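Local coordinates for putative nucleoprotein (Infectious salmon anemia virus, PDB 4EWC) that encapsidates the negative-strand viral RNA, protecting it from nucleases and forming the ribonucleoprotein that serves as template for transcription and replication, at residues A[143-151]-A[256-264]; A[466-474]-A[585-593]. All coordinates share one frame; numbering follows the deposited sequence.

Contact 1. Residues A[143-151]-A[256-264]; sequences MAYNLSLFI and ISNQCMALI
Two helices of this nucleoprotein cross nearly at right angles in a buried contact (-86°, axes 9.8 Å apart), and F150 of 143-151 enters 256-264 as a knob in the hole formed by S257, C260, M261 and I264. With CG anti to the backbone N (chi1 -178°), its ring reaches the neighbouring helix and lays one face on C260, whose CB stands 3.7 Å from the ring centroid in a CH-pi contact. C260 SG lies obliquely to the same ring and also touches F150 CB at 3.5 Å. S257 OG meets the ring at its edge, in plane. M261 CG is 4.0 Å from F150 CZ, and its selenium lies obliquely to the ring as a Met-aromatic contact. Beside this knob, L147 CD1 touches both C260 CB and I264 CG1, each at 3.9 Å, and CD2 faces L263 CD1. Toward the start of 143-151, selenomethionine M143 curls so that its CE sits against the amide of Q259. N146 ND2 meets I256 CG2, while OD1 accepts a hydrogen bond from R244 N. Outside the pair, helix 174-188 backs M261 and I264 through M181, and helix 394-402 packs on I151 through L397 and I401.

Contact 2. Residues A[466-474]-A[585-593]; sequences GSERYRSNI and GVGLFSIDF
Two irregular chain segments meet here, R471 and F589 lying 5.4 Å apart CA to CA, and 585-593 bends through a type II turn from G587 to S590. Contact between them is by packing. I591 CD1 lies over one face of the Y470 ring, 4.1 Å from its centroid, as a CH-pi contact, and S590 OG meets the same ring at its edge, in plane. That hydroxyl also makes a weak hydrogen bond to G587 O inside the turn. S472 turns OG between its backbone N and carbonyl carbon (chi1 44°), setting it 3.3 Å from I591 CB. R471 lays its aliphatic part beside the F589 ring, CG 3.8 Å from CD1, before its guanidinium runs on with the plane turned 73° from that ring. R469 NH1 rests 4.0 Å from V586 CG1, and its NH2 forms a salt bridge with D458. The second subunit also packs on this contact: Y470 OH is hydrogen-bonded to its V582 N, F589 O to its S513 OG, and the F589 ring meets its W514. Within the chain, L588 packs on helices 438-449, 457-463 and 272-275 through V447, I460 and L274, joining the loop after strand 577-583 to these three helices.

In the fold
Contacts 1 and 2 lie on opposite sides of the chain's centre, their centres 19 and 15 Å from it; the two centres are 31 Å apart and the nearest atoms about 17 Å, so the contacts do not touch. Along the chain they follow in series, contact 1 closing before contact 2 opens. Each joins parts more than 100 residues apart, but by different means: 143-151 with 256-264 is helix packing, touched by no other chain of the assembly, whereas 466-474 with 585-593 brings two loops together where the second subunit is also within reach. The first is therefore packing within one subunit, while the second lies at the contact between the two subunits.

Contact 1. Residues A[143-151]-A[256-264]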
loop_
_atom_site.group_PDB
_atom_site.type_symbol
_atom_site.label_atom_id
_atom_site.label_comp_id
_atom_site.label_asym_id
_atom_site.label_seq_id
_atom_site.Cartn_x
_atom_site.Cartn_y
_atom_site.Cartn_z
HETATM N N MSE A 143 -25.877 -12.556 -19.930
HETATM C CA MSE A 143 -25.594 -13.091 -18.627
HETATM C C MSE A 143 -25.904 -12.022 -17.605
HETATM O O MSE A 143 -26.433 -12.330 -16.546
HETATM C CB MSE A 143 -24.147 -13.521 -18.538
HETATM C CG MSE A 143 -23.777 -14.140 -17.211
HETATM SE SE MSE A 143 -24.761 -15.813 -16.880
HETATM C CE MSE A 143 -23.898 -16.957 -18.205
ATOM N N ALA A 144 -25.588 -10.769 -17.921
ATOM C CA ALA A 144 -25.884 -9.680 -17.006
ATOM C C ALA A 144 -27.384 -9.508 -16.816
ATOM O O ALA A 144 -27.880 -9.446 -15.681
ATOM C CB ALA A 144 -25.259 -8.392 -17.496
ATOM N N TYR A 145 -28.108 -9.424 -17.932
ATOM C CA TYR A 145 -29.558 -9.234 -17.898
ATOM C C TYR A 145 -30.245 -10.385 -17.165
ATOM O O TYR A 145 -31.219 -10.184 -16.436
ATOM C CB TYR A 145 -30.128 -9.081 -19.319
ATOM C CG TYR A 145 -31.635 -9.021 -19.340
ATOM C CD1 TYR A 145 -32.309 -7.816 -19.125
ATOM C CD2 TYR A 145 -32.395 -10.169 -19.558
ATOM C CE1 TYR A 145 -33.701 -7.755 -19.141
ATOM C CE2 TYR A 145 -33.786 -10.117 -19.565
ATOM C CZ TYR A 145 -34.432 -8.907 -19.361
ATOM O OH TYR A 145 -35.805 -8.849 -19.359
ATOM N N ASN A 146 -29.727 -11.594 -17.372
ATOM C CA ASN A 146 -30.278 -12.790 -16.744
ATOM C C ASN A 146 -30.074 -12.792 -15.245
ATOM O O ASN A 146 -30.970 -13.151 -14.484
ATOM C CB ASN A 146 -29.672 -14.051 -17.363
ATOM C CG ASN A 146 -30.192 -14.309 -18.760
ATOM O OD1 ASN A 146 -31.205 -13.731 -19.169
ATOM N ND2 ASN A 146 -29.516 -15.176 -19.496
ATOM N N LEU A 147 -28.881 -12.376 -14.838
ATOM C CA LEU A 147 -28.552 -12.278 -13.433
ATOM C C LEU A 147 -29.408 -11.208 -12.754
ATOM O O LEU A 147 -29.900 -11.443 -11.661
ATOM C CB LEU A 147 -27.053 -12.030 -13.219
ATOM C CG LEU A 147 -26.626 -11.846 -11.751
ATOM C CD1 LEU A 147 -26.828 -13.109 -10.924
ATOM C CD2 LEU A 147 -25.188 -11.368 -11.676
ATOM N N SER A 148 -29.608 -10.055 -13.393
ATOM C CA SER A 148 -30.483 -9.028 -12.810
ATOM C C SER A 148 -31.930 -9.478 -12.745
ATOM O O SER A 148 -32.659 -9.123 -11.811
ATOM C CB SER A 148 -30.402 -7.701 -13.563
ATOM O OG SER A 148 -29.162 -7.065 -13.342
ATOM N N LEU A 149 -32.353 -10.239 -13.744
ATOM C CA LEU A 149 -33.717 -10.748 -13.767
ATOM C C LEU A 149 -33.887 -11.741 -12.626
ATOM O O LEU A 149 -34.824 -11.638 -11.823
ATOM C CB LEU A 149 -34.022 -11.415 -15.108
ATOM C CG LEU A 149 -35.434 -11.970 -15.227
ATOM C CD1 LEU A 149 -36.409 -10.888 -14.804
ATOM C CD2 LEU A 149 -35.752 -12.446 -16.625
ATOM N N PHE A 150 -32.960 -12.693 -12.569
ATOM C CA PHE A 150 -32.892 -13.674 -11.500
ATOM C C PHE A 150 -32.981 -13.009 -10.140
ATOM O O PHE A 150 -33.809 -13.395 -9.320
ATOM C CB PHE A 150 -31.601 -14.497 -11.605
ATOM C CG PHE A 150 -31.478 -15.578 -10.563
ATOM C CD1 PHE A 150 -31.095 -15.280 -9.262
ATOM C CD2 PHE A 150 -31.728 -16.894 -10.892
ATOM C CE1 PHE A 150 -30.998 -16.273 -8.316
ATOM C CE2 PHE A 150 -31.628 -17.892 -9.960
ATOM C CZ PHE A 150 -31.263 -17.586 -8.672
ATOM N N ILE A 151 -32.120 -12.026 -9.892
ATOM C CA ILE A 151 -32.108 -11.362 -8.593
ATOM C C ILE A 151 -33.435 -10.642 -8.327
ATOM O O ILE A 151 -34.060 -10.846 -7.296
ATOM C CB ILE A 151 -30.914 -10.405 -8.430
ATOM C CG1 ILE A 151 -29.614 -11.205 -8.345
ATOM C CG2 ILE A 151 -31.083 -9.574 -7.163
ATOM C CD1 ILE A 151 -28.358 -10.380 -8.594
ATOM N N ILE A 256 -29.757 -21.907 -16.156
ATOM C CA ILE A 256 -29.437 -20.502 -15.973
ATOM C C ILE A 256 -29.471 -20.133 -14.486
ATOM O O ILE A 256 -28.590 -19.412 -13.997
ATOM C CB ILE A 256 -30.362 -19.621 -16.839
ATOM C CG1 ILE A 256 -30.201 -20.044 -18.306
ATOM C CG2 ILE A 256 -30.039 -18.157 -16.667
ATOM C CD1 ILE A 256 -31.003 -19.239 -19.275
ATOM N N SER A 257 -30.473 -20.654 -13.779
ATOM C CA SER A 257 -30.552 -20.509 -12.343
ATOM C C SER A 257 -29.183 -20.884 -11.742
ATOM O O SER A 257 -28.574 -20.102 -11.023
ATOM C CB SER A 257 -31.663 -21.395 -11.768
ATOM O OG SER A 257 -31.945 -21.054 -10.404
ATOM N N ASN A 258 -28.683 -22.059 -12.105
ATOM C CA ASN A 258 -27.381 -22.491 -11.638
ATOM C C ASN A 258 -26.222 -21.544 -12.003
ATOM O O ASN A 258 -25.322 -21.318 -11.194
ATOM C CB ASN A 258 -27.109 -23.942 -12.047
ATOM C CG ASN A 258 -28.090 -24.913 -11.403
ATOM O OD1 ASN A 258 -28.764 -24.563 -10.437
ATOM N ND2 ASN A 258 -28.178 -26.126 -11.934
ATOM N N GLN A 259 -26.248 -20.958 -13.190
ATOM C CA GLN A 259 -25.227 -19.969 -13.531
ATOM C C GLN A 259 -25.267 -18.766 -12.578
ATOM O O GLN A 259 -24.234 -18.336 -12.077
ATOM C CB GLN A 259 -25.386 -19.501 -14.983
ATOM C CG GLN A 259 -25.068 -20.553 -16.004
ATOM C CD GLN A 259 -25.296 -20.062 -17.424
ATOM O OE1 GLN A 259 -26.368 -19.556 -17.747
ATOM N NE2 GLN A 259 -24.294 -20.210 -18.278
ATOM N N CYS A 260 -26.467 -18.242 -12.342
ATOM C CA CYS A 260 -26.684 -17.152 -11.402
ATOM C C CYS A 260 -26.274 -17.501 -9.969
ATOM O O CYS A 260 -25.641 -16.703 -9.261
ATOM C CB CYS A 260 -28.170 -16.739 -11.421
ATOM S SG CYS A 260 -28.751 -16.040 -13.015
HETATM N N MSE A 261 -26.631 -18.703 -9.539
HETATM C CA MSE A 261 -26.248 -19.146 -8.204
HETATM C C MSE A 261 -24.715 -19.290 -8.089
HETATM O O MSE A 261 -24.138 -18.954 -7.081
HETATM C CB MSE A 261 -27.005 -20.420 -7.824
HETATM C CG MSE A 261 -28.477 -20.167 -7.534
HETATM SE SE MSE A 261 -28.652 -19.137 -5.837
HETATM C CE MSE A 261 -27.972 -20.479 -4.640
ATOM N N ALA A 262 -24.064 -19.727 -9.154
ATOM C CA ALA A 262 -22.614 -19.744 -9.177
ATOM C C ALA A 262 -22.016 -18.341 -9.028
ATOM O O ALA A 262 -21.032 -18.153 -8.313
ATOM C CB ALA A 262 -22.091 -20.420 -10.449
ATOM N N LEU A 263 -22.616 -17.355 -9.684
ATOM C CA LEU A 263 -22.089 -15.994 -9.652
ATOM C C LEU A 263 -22.279 -15.372 -8.280
ATOM O O LEU A 263 -21.381 -14.695 -7.751
ATOM C CB LEU A 263 -22.749 -15.131 -10.731
ATOM C CG LEU A 263 -22.365 -15.536 -12.157
ATOM C CD1 LEU A 263 -23.194 -14.784 -13.199
ATOM C CD2 LEU A 263 -20.885 -15.271 -12.365
ATOM N N ILE A 264 -23.458 -15.616 -7.718
ATOM C CA ILE A 264 -23.812 -15.123 -6.386
ATOM C C ILE A 264 -23.091 -15.887 -5.255
ATOM O O ILE A 264 -22.592 -15.292 -4.293
ATOM C CB ILE A 264 -25.349 -15.159 -6.196
ATOM C CG1 ILE A 264 -26.009 -14.365 -7.323
ATOM C CG2 ILE A 264 -25.770 -14.598 -4.852
ATOM C CD1 ILE A 264 -27.540 -14.385 -7.296
#

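Contact 2. Residues A[466-474]-A[585-593]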
loop_
_atom_site.group_PDB
_atom_site.type_symbol
_atom_site.label_atom_id
_atom_site.label_comp_id
_atom_site.label_asym_id
_atom_site.label_seq_id
_atom_site.Cartn_x
_atom_site.Cartn_y
_atom_site.Cartn_z
ATOM N N GLY A 466 -11.707 2.177 5.105
ATOM C CA GLY A 466 -11.715 1.877 6.522
ATOM C C GLY A 466 -11.615 0.396 6.800
ATOM O O GLY A 466 -11.527 -0.013 7.955
ATOM N N SER A 467 -11.635 -0.422 5.757
ATOM C CA SER A 467 -11.487 -1.847 5.972
ATOM C C SER A 467 -10.035 -2.172 6.343
ATOM O O SER A 467 -9.114 -1.389 6.062
ATOM C CB SER A 467 -11.927 -2.639 4.740
ATOM O OG SER A 467 -11.173 -2.252 3.614
ATOM N N GLU A 468 -9.857 -3.326 6.976
ATOM C CA GLU A 468 -8.560 -3.795 7.414
ATOM C C GLU A 468 -7.746 -4.411 6.245
ATOM O O GLU A 468 -8.225 -5.297 5.542
ATOM C CB GLU A 468 -8.763 -4.799 8.559
ATOM C CG GLU A 468 -7.505 -5.453 9.062
ATOM C CD GLU A 468 -6.580 -4.476 9.762
ATOM O OE1 GLU A 468 -6.958 -3.985 10.862
ATOM O OE2 GLU A 468 -5.474 -4.204 9.208
ATOM N N ARG A 469 -6.523 -3.930 6.049
ATOM C CA ARG A 469 -5.703 -4.317 4.907
ATOM C C ARG A 469 -4.813 -5.548 5.182
ATOM O O ARG A 469 -4.280 -6.184 4.254
ATOM C CB ARG A 469 -4.891 -3.103 4.443
ATOM C CG ARG A 469 -3.475 -3.359 4.000
ATOM C CD ARG A 469 -2.699 -2.061 3.790
ATOM N NE ARG A 469 -3.042 -1.362 2.551
ATOM C CZ ARG A 469 -2.283 -1.377 1.456
ATOM N NH1 ARG A 469 -1.145 -2.059 1.445
ATOM N NH2 ARG A 469 -2.657 -0.701 0.377
ATOM N N TYR A 470 -4.666 -5.903 6.462
ATOM C CA TYR A 470 -3.926 -7.117 6.837
ATOM C C TYR A 470 -4.776 -8.159 7.562
ATOM O O TYR A 470 -5.399 -7.882 8.578
ATOM C CB TYR A 470 -2.669 -6.801 7.652
ATOM C CG TYR A 470 -1.741 -5.814 6.994
ATOM C CD1 TYR A 470 -0.857 -6.216 6.014
ATOM C CD2 TYR A 470 -1.751 -4.473 7.363
ATOM C CE1 TYR A 470 -0.007 -5.315 5.412
ATOM C CE2 TYR A 470 -0.905 -3.571 6.772
ATOM C CZ TYR A 470 -0.034 -4.002 5.790
ATOM O OH TYR A 470 0.807 -3.108 5.190
ATOM N N ARG A 471 -4.774 -9.358 6.998
ATOM C CA ARG A 471 -5.360 -10.553 7.577
ATOM C C ARG A 471 -4.767 -10.805 8.973
ATOM O O ARG A 471 -5.458 -11.260 9.880
ATOM C CB ARG A 471 -5.072 -11.748 6.650
ATOM C CG ARG A 471 -5.311 -13.136 7.250
ATOM C CD ARG A 471 -6.773 -13.353 7.600
ATOM N NE ARG A 471 -7.041 -14.654 8.226
ATOM C CZ ARG A 471 -7.244 -14.835 9.534
ATOM N NH1 ARG A 471 -7.197 -13.808 10.373
ATOM N NH2 ARG A 471 -7.493 -16.048 10.008
ATOM N N SER A 472 -3.492 -10.480 9.143
ATOM C CA SER A 472 -2.820 -10.675 10.416
ATOM C C SER A 472 -3.446 -9.879 11.575
ATOM O O SER A 472 -3.526 -10.378 12.702
ATOM C CB SER A 472 -1.315 -10.396 10.285
ATOM O OG SER A 472 -1.060 -9.220 9.536
ATOM N N ASN A 473 -3.898 -8.662 11.280
ATOM C CA ASN A 473 -4.569 -7.801 12.256
ATOM C C ASN A 473 -6.002 -8.252 12.590
ATOM O O ASN A 473 -6.647 -7.716 13.483
ATOM C CB ASN A 473 -4.588 -6.351 11.760
ATOM C CG ASN A 473 -3.208 -5.711 11.758
ATOM O OD1 ASN A 473 -2.323 -6.133 12.513
ATOM N ND2 ASN A 473 -3.011 -4.692 10.911
ATOM N N ILE A 474 -6.489 -9.259 11.883
ATOM C CA ILE A 474 -7.840 -9.750 12.091
ATOM C C ILE A 474 -7.851 -10.823 13.161
ATOM O O ILE A 474 -7.191 -11.850 13.019
ATOM C CB ILE A 474 -8.434 -10.329 10.770
ATOM C CG1 ILE A 474 -8.757 -9.186 9.799
ATOM C CG2 ILE A 474 -9.660 -11.198 11.062
ATOM C CD1 ILE A 474 -9.207 -9.630 8.431
ATOM N N GLY A 585 1.080 -4.714 -5.128
ATOM C CA GLY A 585 1.427 -6.113 -5.109
ATOM C C GLY A 585 1.160 -6.688 -3.727
ATOM O O GLY A 585 1.054 -7.898 -3.567
ATOM N N VAL A 586 1.053 -5.825 -2.722
ATOM C CA VAL A 586 0.694 -6.294 -1.393
ATOM C C VAL A 586 -0.760 -6.740 -1.419
ATOM O O VAL A 586 -1.602 -6.126 -2.085
ATOM C CB VAL A 586 0.883 -5.205 -0.291
ATOM C CG1 VAL A 586 0.383 -5.714 1.060
ATOM C CG2 VAL A 586 2.331 -4.831 -0.181
ATOM N N GLY A 587 -1.060 -7.821 -0.716
ATOM C CA GLY A 587 -2.432 -8.216 -0.585
ATOM C C GLY A 587 -2.762 -8.504 0.854
ATOM O O GLY A 587 -1.993 -8.218 1.783
ATOM N N LEU A 588 -3.952 -9.048 1.033
ATOM C CA LEU A 588 -4.318 -9.687 2.274
ATOM C C LEU A 588 -3.350 -10.882 2.357
ATOM O O LEU A 588 -2.755 -11.271 1.345
ATOM C CB LEU A 588 -5.788 -10.112 2.183
ATOM C CG LEU A 588 -6.947 -9.102 2.402
ATOM C CD1 LEU A 588 -6.750 -7.743 1.779
ATOM C CD2 LEU A 588 -8.245 -9.665 1.900
ATOM N N PHE A 589 -3.137 -11.454 3.530
ATOM C CA PHE A 589 -2.146 -12.568 3.685
ATOM C C PHE A 589 -0.692 -12.230 3.430
ATOM O O PHE A 589 0.125 -13.127 3.327
ATOM C CB PHE A 589 -2.474 -13.803 2.837
ATOM C CG PHE A 589 -3.928 -14.073 2.715
ATOM C CD1 PHE A 589 -4.658 -14.495 3.815
ATOM C CD2 PHE A 589 -4.579 -13.897 1.500
ATOM C CE1 PHE A 589 -6.008 -14.732 3.719
ATOM C CE2 PHE A 589 -5.934 -14.142 1.385
ATOM C CZ PHE A 589 -6.650 -14.563 2.497
ATOM N N SER A 590 -0.355 -10.956 3.325
ATOM C CA SER A 590 1.012 -10.577 2.966
ATOM C C SER A 590 1.910 -10.590 4.202
ATOM O O SER A 590 3.126 -10.536 4.099
ATOM C CB SER A 590 1.036 -9.195 2.332
ATOM O OG SER A 590 0.830 -8.212 3.343
ATOM N N ILE A 591 1.273 -10.622 5.369
ATOM C CA ILE A 591 1.937 -10.865 6.641
ATOM C C ILE A 591 1.451 -12.207 7.199
ATOM O O ILE A 591 0.243 -12.422 7.358
ATOM C CB ILE A 591 1.610 -9.761 7.665
ATOM C CG1 ILE A 591 2.176 -8.404 7.232
ATOM C CG2 ILE A 591 2.133 -10.157 9.028
ATOM C CD1 ILE A 591 1.877 -7.271 8.211
ATOM N N ASP A 592 2.390 -13.107 7.479
ATOM C CA ASP A 592 2.087 -14.445 8.011
ATOM C C ASP A 592 2.639 -14.618 9.425
ATOM O O ASP A 592 3.770 -14.211 9.701
ATOM C CB ASP A 592 2.683 -15.527 7.108
ATOM N N PHE A 593 1.866 -15.244 10.315
ATOM C CA PHE A 593 0.552 -15.810 10.004
ATOM C C PHE A 593 -0.407 -15.621 11.183
ATOM O O PHE A 593 -0.520 -16.492 12.049
ATOM C CB PHE A 593 0.677 -17.300 9.670
#